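Local structure of transcriptional activator PlcR protein (Bacillus thuringiensis, 3U3W) at residues N96-W99 and N100-K104; M84-Q88 and K89-E93; L249-E252 and E253-E257. The protein activates transcription as a quorum-sensing virulence regulator, binding DNA through a helix-turn-helix domain and the signal peptide PapR through tetratricopeptide repeats. All coordinates share one frame; numbering follows the deposited sequence.

Contact 1: residues N96-W99 and N100-K104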
loop_
_atom_site.group_PDB
_atom_site.type_symbol
_atom_site.label_atom_id
_atom_site.label_comp_id
_atom_site.label_asym_id
_atom_site.label_seq_id
_atom_site.Cartn_x
_atom_site.Cartn_y
_atom_site.Cartn_z
ATOM N N ASN A 96 10.415 23.998 -8.649
ATOM C CA ASN A 96 11.798 24.242 -8.232
ATOM C C ASN A 96 12.558 22.977 -7.850
ATOM O O ASN A 96 13.694 22.763 -8.295
ATOM C CB ASN A 96 11.842 25.228 -7.066
ATOM C CG ASN A 96 11.419 26.622 -7.468
ATOM O OD1 ASN A 96 11.703 27.071 -8.582
ATOM N ND2 ASN A 96 10.730 27.315 -6.568
ATOM N N LYS A 97 11.927 22.142 -7.027
ATOM C CA LYS A 97 12.559 20.917 -6.540
ATOM C C LYS A 97 12.950 20.002 -7.705
ATOM O O LYS A 97 14.087 19.534 -7.802
ATOM C CB LYS A 97 11.625 20.193 -5.566
ATOM C CG LYS A 97 12.060 18.776 -5.197
ATOM C CD LYS A 97 11.109 18.150 -4.184
ATOM C CE LYS A 97 11.605 16.783 -3.732
ATOM N NZ LYS A 97 12.934 16.886 -3.046
ATOM N N VAL A 98 12.006 19.771 -8.604
ATOM C CA VAL A 98 12.229 18.881 -9.732
ATOM C C VAL A 98 13.184 19.463 -10.785
ATOM O O VAL A 98 13.968 18.733 -11.412
ATOM C CB VAL A 98 10.883 18.509 -10.378
ATOM C CG1 VAL A 98 11.078 18.000 -11.790
ATOM C CG2 VAL A 98 10.168 17.494 -9.509
ATOM N N TRP A 99 13.109 20.778 -10.990
ATOM C CA TRP A 99 14.033 21.433 -11.910
ATOM C C TRP A 99 15.492 21.255 -11.463
ATOM O O TRP A 99 16.365 20.937 -12.271
ATOM C CB TRP A 99 13.700 22.918 -12.102
ATOM C CG TRP A 99 14.732 23.584 -12.926
ATOM C CD1 TRP A 99 15.675 24.480 -12.499
ATOM C CD2 TRP A 99 14.996 23.356 -14.321
ATOM N NE1 TRP A 99 16.492 24.844 -13.549
ATOM C CE2 TRP A 99 16.095 24.171 -14.678
ATOM C CE3 TRP A 99 14.397 22.561 -15.306
ATOM C CZ2 TRP A 99 16.613 24.206 -15.980
ATOM C CZ3 TRP A 99 14.911 22.601 -16.606
ATOM C CH2 TRP A 99 16.012 23.418 -16.926
ATOM N N ASN A 100 15.745 21.442 -10.171
ATOM C CA ASN A 100 17.087 21.218 -9.620
ATOM C C ASN A 100 17.606 19.819 -9.878
ATOM O O ASN A 100 18.739 19.641 -10.316
ATOM C CB ASN A 100 17.139 21.548 -8.127
ATOM C CG ASN A 100 17.146 23.049 -7.878
ATOM O OD1 ASN A 100 17.553 23.825 -8.750
ATOM N ND2 ASN A 100 16.693 23.466 -6.698
ATOM N N GLU A 101 16.763 18.829 -9.620
ATOM C CA GLU A 101 17.130 17.453 -9.880
ATOM C C GLU A 101 17.368 17.214 -11.370
ATOM O O GLU A 101 18.254 16.452 -11.760
ATOM C CB GLU A 101 16.045 16.515 -9.355
ATOM C CG GLU A 101 16.436 15.056 -9.413
ATOM C CD GLU A 101 17.553 14.722 -8.432
ATOM O OE1 GLU A 101 17.605 15.375 -7.363
ATOM O OE2 GLU A 101 18.374 13.820 -8.735
ATOM N N LEU A 102 16.559 17.860 -12.200
ATOM C CA LEU A 102 16.611 17.638 -13.643
ATOM C C LEU A 102 17.917 18.120 -14.256
ATOM O O LEU A 102 18.388 17.557 -15.251
ATOM C CB LEU A 102 15.424 18.319 -14.339
ATOM C CG LEU A 102 14.168 17.461 -14.486
ATOM C CD1 LEU A 102 12.936 18.309 -14.834
ATOM C CD2 LEU A 102 14.424 16.397 -15.553
ATOM N N LYS A 103 18.502 19.162 -13.668
ATOM C CA LYS A 103 19.688 19.765 -14.264
ATOM C C LYS A 103 20.992 19.055 -13.875
ATOM O O LYS A 103 22.064 19.395 -14.375
ATOM C CB LYS A 103 19.731 21.284 -14.020
ATOM C CG LYS A 103 19.804 21.706 -12.576
ATOM C CD LYS A 103 19.614 23.217 -12.445
ATOM C CE LYS A 103 20.286 23.969 -13.603
ATOM N NZ LYS A 103 21.209 25.063 -13.149
ATOM N N LYS A 104 20.888 18.056 -12.999
ATOM C CA LYS A 104 21.996 17.130 -12.758
ATOM C C LYS A 104 22.238 16.231 -13.972
ATOM O O LYS A 104 23.288 15.602 -14.083
ATOM C CB LYS A 104 21.748 16.264 -11.524
ATOM C CG LYS A 104 21.623 17.033 -10.217
ATOM C CD LYS A 104 21.429 16.063 -9.045
ATOM C CE LYS A 104 21.006 16.790 -7.766
ATOM N NZ LYS A 104 20.628 15.846 -6.663
HETATM O O HOH W 1 16.707 18.467 -6.311
HETATM O O HOH W 2 18.510 27.110 -12.929
#
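Val98 O accepts from Leu102 N at 2.8 Å, an i to i+4 bond near the end of helix 91-102. The N-H...O angle is only 142°. Two residues earlier Asn100 N binds Asn96 O at 3.1 Å, at 167°. Lys103 N reaches Trp99 O only weakly. The side chains of Val98 and Leu102 point the same way, and Val98 CG1 lies 3.6 Å from Leu102 CD1. Both rest on Tyr119 of helix 109-125, so this ridge faces the neighbouring helix of the alpha-helical, tetratricopeptide-repeat-type domain. On the exposed side the chain of Lys103 passes obliquely by the pyrrole N of Trp99. Lys103 CG sits between its own backbone N and carbonyl carbon (chi1 62°), and Lys103 CD comes to 3.7 Å from Trp99 NE1. Water 2 lies in the plane of the indole, accepts from Trp99 NE1 at 3.1 Å and is also weakly bound by Lys103 NZ. Water 1 donates to Lys97 O and, weakly, to Glu101 OE1. Lys104 NZ forms a salt bridge to Glu101 OE1 at 3.1 Å, while Glu101 OE2 pairs with Arg74 of helix 72-87.

Contact 2: residues M84-Q88 and K89-E93; sequences MLCKQ and KRYKE
The flat guanidinium of Arg90 has Leu85 CD2 over the centre of one face, 3.3 Å from Arg90 CZ. Two polar groups sit round its edge. This turn between helix 72-87 and helix 91-102 closes the first with a Schellman motif. Lys89 has positive phi, Arg90 N binds Leu85 O at 3.0 Å, and Lys89 N binds Cys86 O. Arg90 is also the N-cap residue of the second helix and the centre of an inverse gamma turn.

Glu93 is gripped side-on: Arg90 NE binds Glu93 OE2 at 2.7 Å, and Arg90 NH2 binds Glu93 OE1 at 3.0 Å. Both oxygens lie in the guanidinium plane, but Glu93 OE2 is met from above the carboxylate plane. Gln88 OE1 accepts from Arg90 NH1 at 2.6 Å, with the donor almost in line with the amide C=O. It is tilted 24° from the guanidinium plane. The Gln88 and Arg90 chains run side by side, and their amide and guanidinium planes differ by 25°. Three partners thus fix the rotation of the group.

The turn borders the bound peptide. Cys86 and Tyr91 each pack on an aromatic side chain of the peptide. Cys86 SG approaches the Tyr91 ring obliquely in a sulfur-aromatic contact, 5.3 Å from its centroid.

Lys89 bends back over the helix end at chi2 (-59°) and again at chi4. Its ammonium forms a salt bridge with an acidic side chain of the peptide and a hydrogen bond with Tyr275. The carbonyls at the helix end would favour its positive charge. Cys86 O accepts twice, from Lys89 N above its carbonyl plane and from Lys89 NZ in that plane on a lone pair. Lys89 NZ also meets Lys87 O, at 3.0 Å and from above the carbonyl plane.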
loop_
_atom_site.group_PDB
_atom_site.type_symbol
_atom_site.label_atom_id
_atom_site.label_comp_id
_atom_site.label_asym_id
_atom_site.label_seq_id
_atom_site.Cartn_x
_atom_site.Cartn_y
_atom_site.Cartn_z
ATOM N N MET A 84 3.866 13.756 -2.338
ATOM C CA MET A 84 3.185 14.412 -1.235
ATOM C C MET A 84 2.854 15.858 -1.601
ATOM O O MET A 84 1.722 16.300 -1.443
ATOM C CB MET A 84 4.042 14.355 0.030
ATOM C CG MET A 84 3.448 15.106 1.205
ATOM S SD MET A 84 1.725 14.669 1.483
ATOM C CE MET A 84 1.875 12.920 1.887
ATOM N N LEU A 85 3.855 16.588 -2.087
ATOM C CA LEU A 85 3.665 17.976 -2.517
ATOM C C LEU A 85 2.568 18.120 -3.588
ATOM O O LEU A 85 1.728 19.015 -3.510
ATOM C CB LEU A 85 4.987 18.564 -3.032
ATOM C CG LEU A 85 6.134 18.839 -2.041
ATOM C CD1 LEU A 85 7.438 19.091 -2.785
ATOM C CD2 LEU A 85 5.831 19.994 -1.097
ATOM N N CYS A 86 2.584 17.243 -4.589
ATOM C CA CYS A 86 1.534 17.239 -5.610
ATOM C C CYS A 86 0.143 17.106 -4.967
ATOM O O CYS A 86 -0.791 17.854 -5.287
ATOM C CB CYS A 86 1.803 16.128 -6.623
ATOM S SG CYS A 86 0.762 16.121 -8.116
ATOM N N LYS A 87 0.031 16.175 -4.028
ATOM C CA LYS A 87 -1.181 15.992 -3.239
ATOM C C LYS A 87 -1.618 17.272 -2.569
ATOM O O LYS A 87 -2.808 17.584 -2.514
ATOM C CB LYS A 87 -0.968 14.913 -2.175
ATOM C CG LYS A 87 -1.607 13.594 -2.513
ATOM C CD LYS A 87 -0.827 12.442 -1.908
ATOM C CE LYS A 87 -1.727 11.256 -1.606
ATOM N NZ LYS A 87 -0.961 10.128 -1.005
ATOM N N GLN A 88 -0.650 18.007 -2.040
ATOM C CA GLN A 88 -0.932 19.274 -1.393
ATOM C C GLN A 88 -1.078 20.467 -2.370
ATOM O O GLN A 88 -1.359 21.586 -1.941
ATOM C CB GLN A 88 0.128 19.543 -0.328
ATOM C CG GLN A 88 0.507 18.284 0.447
ATOM C CD GLN A 88 1.480 18.550 1.600
ATOM O OE1 GLN A 88 2.294 19.466 1.543
ATOM N NE2 GLN A 88 1.388 17.743 2.652
ATOM N N LYS A 89 -0.921 20.222 -3.673
ATOM C CA LYS A 89 -1.031 21.295 -4.686
ATOM C C LYS A 89 0.077 22.351 -4.540
ATOM O O LYS A 89 -0.100 23.513 -4.884
ATOM C CB LYS A 89 -2.409 21.978 -4.659
ATOM C CG LYS A 89 -3.593 21.025 -4.782
ATOM C CD LYS A 89 -3.526 20.231 -6.080
ATOM C CE LYS A 89 -4.487 19.048 -6.064
ATOM N NZ LYS A 89 -3.993 17.947 -5.203
ATOM N N ARG A 90 1.224 21.935 -4.025
ATOM C CA ARG A 90 2.352 22.840 -3.902
ATOM C C ARG A 90 3.216 22.822 -5.171
ATOM O O ARG A 90 4.328 22.291 -5.207
ATOM C CB ARG A 90 3.117 22.527 -2.616
ATOM C CG ARG A 90 2.276 22.896 -1.384
ATOM C CD ARG A 90 2.720 22.210 -0.089
ATOM N NE ARG A 90 4.107 22.510 0.233
ATOM C CZ ARG A 90 4.775 22.000 1.267
ATOM N NH1 ARG A 90 4.176 21.149 2.100
ATOM N NH2 ARG A 90 6.052 22.341 1.471
ATOM N N TYR A 91 2.678 23.430 -6.222
ATOM C CA TYR A 91 3.259 23.308 -7.551
ATOM C C TYR A 91 4.515 24.141 -7.777
ATOM O O TYR A 91 5.418 23.718 -8.513
ATOM C CB TYR A 91 2.195 23.562 -8.621
ATOM C CG TYR A 91 1.172 22.434 -8.698
ATOM C CD1 TYR A 91 1.526 21.184 -9.214
ATOM C CD2 TYR A 91 -0.134 22.615 -8.251
ATOM C CE1 TYR A 91 0.613 20.153 -9.291
ATOM C CE2 TYR A 91 -1.065 21.587 -8.325
ATOM C CZ TYR A 91 -0.688 20.358 -8.844
ATOM O OH TYR A 91 -1.606 19.333 -8.900
ATOM N N LYS A 92 4.575 25.312 -7.147
ATOM C CA LYS A 92 5.801 26.113 -7.143
ATOM C C LYS A 92 6.990 25.278 -6.646
ATOM O O LYS A 92 8.003 25.131 -7.343
ATOM C CB LYS A 92 5.640 27.356 -6.259
ATOM C CG LYS A 92 5.897 28.691 -6.981
ATOM C CD LYS A 92 7.271 28.739 -7.678
ATOM C CE LYS A 92 7.493 30.069 -8.428
ATOM N NZ LYS A 92 8.747 30.071 -9.258
ATOM N N GLU A 93 6.854 24.713 -5.448
ATOM C CA GLU A 93 7.938 23.926 -4.873
ATOM C C GLU A 93 8.298 22.728 -5.732
ATOM O O GLU A 93 9.468 22.447 -5.945
ATOM C CB GLU A 93 7.590 23.477 -3.464
ATOM C CG GLU A 93 6.596 24.390 -2.818
ATOM C CD GLU A 93 6.547 24.209 -1.328
ATOM O OE1 GLU A 93 7.512 23.627 -0.779
ATOM O OE2 GLU A 93 5.547 24.649 -0.713
#

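Contact 3: residues L249-E252 and E253-E257; sequences LEYE and EAEIE
Tyr251 and Glu255 both carry CG opposite the carbonyl carbon, with chi1 of -81° and -47°, and these torsions bring ring and carboxylate together across the start of helix 253-269. The two side chains cross at an angle. Glu255 OE1 lies at the edge of the Tyr251 ring, near its plane, and is 3.9 Å from Tyr251 CD2. The carboxylate plane stands almost upright to the ring, at 85°. The other oxygen, Glu255 OE2, is 4.0 Å from Glu252 CB.

Ile256 meets the same turn with its CG1 branch. Ile256 CD1 comes to 3.5 Å from Tyr251 O, and Ile256 CG1 lies 4.3 Å from Tyr251 CB. Tyr251 and Ile256 both also pack on Leu246 of helix 235-248. Leu249 and Tyr251 touch Leu216 of helix 212-228, which ties the turn to a third helix.

This is a tight helix-to-helix connection. Glu250, with positive phi, ends helix 235-248 in a Schellman motif. Glu252 takes the N-cap position of the next helix. The first backbone bond of that helix across the contact runs from Ile256 N to Glu252 O at 3.2 Å.

Glu252, Glu253 and Glu255 gather acidic side chains at the start of the helix. Glu252 OE1 and Glu255 OE2 stay 6.3 Å apart. The N-terminal end of a helix would be expected to ease such a concentration of negative charge, while the aromatic C-H edge may offer Glu255 a mildly positive border.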
loop_
_atom_site.group_PDB
_atom_site.type_symbol
_atom_site.label_atom_id
_atom_site.label_comp_id
_atom_site.label_asym_id
_atom_site.label_seq_id
_atom_site.Cartn_x
_atom_site.Cartn_y
_atom_site.Cartn_z
ATOM N N LEU A 249 -29.033 16.938 -8.861
ATOM C CA LEU A 249 -30.038 15.899 -9.040
ATOM C C LEU A 249 -31.269 16.152 -8.162
ATOM O O LEU A 249 -32.211 15.370 -8.175
ATOM C CB LEU A 249 -29.442 14.514 -8.771
ATOM C CG LEU A 249 -28.476 14.002 -9.840
ATOM C CD1 LEU A 249 -27.844 12.690 -9.401
ATOM C CD2 LEU A 249 -29.182 13.839 -11.203
ATOM N N GLU A 250 -31.245 17.243 -7.400
ATOM C CA GLU A 250 -32.406 17.676 -6.616
ATOM C C GLU A 250 -32.812 16.722 -5.490
ATOM O O GLU A 250 -33.996 16.514 -5.236
ATOM C CB GLU A 250 -33.600 17.963 -7.536
ATOM C CG GLU A 250 -33.392 19.202 -8.393
ATOM C CD GLU A 250 -34.555 19.474 -9.323
ATOM O OE1 GLU A 250 -34.712 18.729 -10.316
ATOM O OE2 GLU A 250 -35.313 20.431 -9.056
ATOM N N TYR A 251 -31.821 16.153 -4.815
ATOM C CA TYR A 251 -32.065 15.361 -3.613
ATOM C C TYR A 251 -32.539 16.247 -2.488
ATOM O O TYR A 251 -32.486 17.476 -2.583
ATOM C CB TYR A 251 -30.791 14.658 -3.165
ATOM C CG TYR A 251 -30.496 13.401 -3.923
ATOM C CD1 TYR A 251 -30.129 13.439 -5.269
ATOM C CD2 TYR A 251 -30.585 12.168 -3.298
ATOM C CE1 TYR A 251 -29.859 12.273 -5.961
ATOM C CE2 TYR A 251 -30.319 11.002 -3.980
ATOM C CZ TYR A 251 -29.954 11.052 -5.303
ATOM O OH TYR A 251 -29.693 9.867 -5.954
ATOM N N GLU A 252 -32.982 15.613 -1.408
ATOM C CA GLU A 252 -33.450 16.350 -0.251
ATOM C C GLU A 252 -32.289 17.127 0.359
ATOM O O GLU A 252 -31.136 16.695 0.293
ATOM C CB GLU A 252 -34.092 15.409 0.770
ATOM C CG GLU A 252 -35.335 15.997 1.423
ATOM C CD GLU A 252 -36.236 16.705 0.416
ATOM O OE1 GLU A 252 -37.034 16.014 -0.260
ATOM O OE2 GLU A 252 -36.138 17.952 0.297
ATOM N N GLU A 253 -32.596 18.281 0.939
ATOM C CA GLU A 253 -31.561 19.166 1.452
ATOM C C GLU A 253 -30.687 18.478 2.501
ATOM O O GLU A 253 -29.505 18.790 2.635
ATOM C CB GLU A 253 -32.177 20.446 2.026
ATOM C CG GLU A 253 -31.261 21.667 1.957
ATOM C CD GLU A 253 -31.116 22.222 0.544
ATOM O OE1 GLU A 253 -32.123 22.234 -0.201
ATOM O OE2 GLU A 253 -29.994 22.645 0.181
ATOM N N ALA A 254 -31.263 17.540 3.245
ATOM C CA ALA A 254 -30.518 16.918 4.330
ATOM C C ALA A 254 -29.421 16.031 3.771
ATOM O O ALA A 254 -28.290 16.080 4.232
ATOM C CB ALA A 254 -31.435 16.139 5.250
ATOM N N GLU A 255 -29.762 15.232 2.766
ATOM C CA GLU A 255 -28.785 14.365 2.107
ATOM C C GLU A 255 -27.631 15.182 1.502
ATOM O O GLU A 255 -26.462 14.829 1.662
ATOM C CB GLU A 255 -29.473 13.521 1.040
ATOM C CG GLU A 255 -30.755 12.889 1.545
ATOM C CD GLU A 255 -31.248 11.768 0.662
ATOM O OE1 GLU A 255 -30.438 10.862 0.355
ATOM O OE2 GLU A 255 -32.441 11.797 0.274
ATOM N N ILE A 256 -27.973 16.278 0.823
ATOM C CA ILE A 256 -26.983 17.226 0.327
ATOM C C ILE A 256 -26.076 17.778 1.435
ATOM O O ILE A 256 -24.868 17.821 1.280
ATOM C CB ILE A 256 -27.650 18.402 -0.405
ATOM C CG1 ILE A 256 -28.331 17.907 -1.691
ATOM C CG2 ILE A 256 -26.613 19.498 -0.699
ATOM C CD1 ILE A 256 -29.336 18.876 -2.284
ATOM N N GLU A 257 -26.665 18.205 2.548
ATOM C CA GLU A 257 -25.896 18.770 3.658
ATOM C C GLU A 257 -24.965 17.725 4.274
ATOM O O GLU A 257 -23.829 18.029 4.636
ATOM C CB GLU A 257 -26.828 19.351 4.729
ATOM C CG GLU A 257 -27.161 20.824 4.528
ATOM C CD GLU A 257 -28.395 21.267 5.305
ATOM O OE1 GLU A 257 -28.935 20.455 6.092
ATOM O OE2 GLU A 257 -28.828 22.429 5.122
#

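Overall arrangement
All three contacts are local and lie within the helical C-terminal region, in series along the chain. Contacts 1 and 2 share helix 91-102. Their centres are about 15 Å apart, and they touch where Lys97 CD packs 4.0 Å from Leu85 CD1. Contact 2 turns into this helix and borders the bound peptide; contact 1 lies near the helix's other end. Contact 3 is a second helix-to-helix turn, far from both: its centre is about 33 Å from that of contact 2 and about 47 Å from that of contact 1. The nearest atoms to the DNA are about 29 Å away for contact 1, about 37 Å for contact 2 and about 60 Å for contact 3.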